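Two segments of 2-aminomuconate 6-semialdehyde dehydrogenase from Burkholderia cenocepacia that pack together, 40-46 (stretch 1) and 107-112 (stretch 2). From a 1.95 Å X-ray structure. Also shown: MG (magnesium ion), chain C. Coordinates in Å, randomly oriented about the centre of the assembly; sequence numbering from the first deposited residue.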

# COMPACT_ATOMS: atom_id res chain seq x y z
N PRO A 40 -29.15 7.53 39.93
CA PRO A 40 -30.22 6.81 39.24
C PRO A 40 -30.09 6.87 37.70
O PRO A 40 -29.56 7.83 37.11
CB PRO A 40 -31.52 7.54 39.68
CG PRO A 40 -31.16 8.44 40.75
CD PRO A 40 -29.66 8.72 40.64
N ASN A 41 -30.49 5.78 37.05
CA ASN A 41 -30.62 5.74 35.57
C ASN A 41 -32.12 5.94 35.27
O ASN A 41 -32.93 5.17 35.74
CB ASN A 41 -30.11 4.41 34.99
CG ASN A 41 -30.30 4.31 33.44
OD1 ASN A 41 -30.34 5.31 32.74
ND2 ASN A 41 -30.35 3.08 32.94
N LEU A 42 -32.47 7.02 34.59
CA LEU A 42 -33.89 7.36 34.36
C LEU A 42 -34.27 7.24 32.90
O LEU A 42 -33.46 7.54 32.02
CB LEU A 42 -34.20 8.79 34.82
CG LEU A 42 -33.84 9.12 36.26
CD1 LEU A 42 -34.07 10.62 36.49
CD2 LEU A 42 -34.64 8.25 37.21
N SER A 43 -35.49 6.77 32.64
CA SER A 43 -35.99 6.64 31.26
C SER A 43 -36.25 7.99 30.58
O SER A 43 -36.88 8.86 31.13
CB SER A 43 -37.31 5.85 31.26
OG SER A 43 -37.92 5.97 29.98
N PRO A 44 -35.85 8.15 29.33
CA PRO A 44 -36.19 9.39 28.65
C PRO A 44 -37.61 9.34 28.05
O PRO A 44 -38.09 10.30 27.50
CB PRO A 44 -35.13 9.47 27.56
CG PRO A 44 -34.91 8.02 27.20
CD PRO A 44 -34.99 7.28 28.51
N VAL A 45 -38.25 8.18 28.13
CA VAL A 45 -39.63 8.06 27.62
C VAL A 45 -40.66 8.51 28.69
O VAL A 45 -41.59 9.25 28.37
CB VAL A 45 -39.96 6.63 27.22
CG1 VAL A 45 -41.44 6.52 26.79
CG2 VAL A 45 -39.05 6.19 26.06
N ASP A 46 -40.51 8.07 29.94
CA ASP A 46 -41.49 8.48 30.98
C ASP A 46 -40.84 8.91 32.30
O ASP A 46 -41.54 9.13 33.31
CB ASP A 46 -42.50 7.35 31.26
CG ASP A 46 -41.82 6.08 31.78
OD1 ASP A 46 -40.63 6.15 32.24
OD2 ASP A 46 -42.50 5.02 31.74
N VAL A 107 -32.76 0.30 23.87
CA VAL A 107 -34.07 0.97 23.83
C VAL A 107 -34.45 1.60 25.19
O VAL A 107 -34.95 2.75 25.25
CB VAL A 107 -35.18 -0.04 23.39
CG1 VAL A 107 -36.53 0.58 23.54
CG2 VAL A 107 -34.92 -0.50 21.91
N ALA A 108 -34.21 0.87 26.27
CA ALA A 108 -34.62 1.39 27.60
C ALA A 108 -33.85 2.67 27.95
O ALA A 108 -34.45 3.64 28.44
CB ALA A 108 -34.41 0.33 28.68
N ASP A 109 -32.53 2.69 27.67
CA ASP A 109 -31.67 3.85 27.93
C ASP A 109 -31.95 5.05 27.02
O ASP A 109 -31.88 6.20 27.46
CB ASP A 109 -30.20 3.46 27.76
CG ASP A 109 -29.62 2.76 28.98
OD1 ASP A 109 -30.36 2.42 29.94
OD2 ASP A 109 -28.40 2.47 28.92
N THR A 110 -32.23 4.80 25.74
CA THR A 110 -32.31 5.90 24.78
C THR A 110 -33.69 6.24 24.23
O THR A 110 -33.87 7.31 23.69
CB THR A 110 -31.45 5.64 23.55
OG1 THR A 110 -32.02 4.53 22.82
CG2 THR A 110 -29.99 5.34 24.02
N GLY A 111 -34.67 5.35 24.38
CA GLY A 111 -36.00 5.59 23.81
C GLY A 111 -36.06 5.32 22.32
O GLY A 111 -37.06 5.60 21.68
N ARG A 112 -34.98 4.77 21.75
CA ARG A 112 -34.87 4.65 20.29
C ARG A 112 -35.90 3.65 19.76
O ARG A 112 -36.11 2.64 20.40
CB ARG A 112 -33.46 4.19 19.90
CG ARG A 112 -33.15 4.35 18.38
CD ARG A 112 -31.64 4.56 18.11
NE ARG A 112 -31.32 4.38 16.69
CZ ARG A 112 -31.63 5.26 15.73
NH1 ARG A 112 -32.24 6.38 16.06
NH2 ARG A 112 -31.32 5.04 14.47
MG MG C . -31.61 9.16 31.50
O HOH W 1 -30.89 7.16 31.01
O HOH W 2 -30.54 8.72 33.27
O HOH W 3 -36.90 3.86 28.72
O HOH W 4 -31.37 11.13 33.17
O HOH W 5 -33.25 10.70 30.70

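A strand end and the turn after it (40-46) pack against the last turn of a helix and the residues that follow (107-112), burying 232 Å² in total. Pro40 lies out of reach, but Asn41 points toward the helix and, with chi1 t, sends its amide into the one direct hydrogen bond of the contact: ND2 donates to Asp109 OD1 at 3.1 Å, nearly straight at 170°. The CA-to-CB bond of Asp109 points away, yet its m rotamer brings the carboxylate back to meet the amide. At the other branch, Asn41 OD1 accepts from water 1 (2.6 Å), a ligand of the magnesium ion, which Leu42 O also binds at 2.5 Å; the Leu42 side chain points away. Ser43 OG accepts from Val45 N (2.9 Å), bracing the turn, and is linked through water 3 to Ala108 O, a carbonyl near the helix end. Pro44 contributes the largest area on stretch 1, laying its ring over backbone: CD is 3.5 Å from Asp109 O and CG 3.7 Å from Thr110 C. Val45 CG2 then rests 3.8 Å from Gly111 CA. Glycine suits this place twice over: its phi is positive as the chain leaves the helix, and a CB would point at stretch 1, tight against Val45 CG2 at 3.4 Å. Asp46 makes no contact.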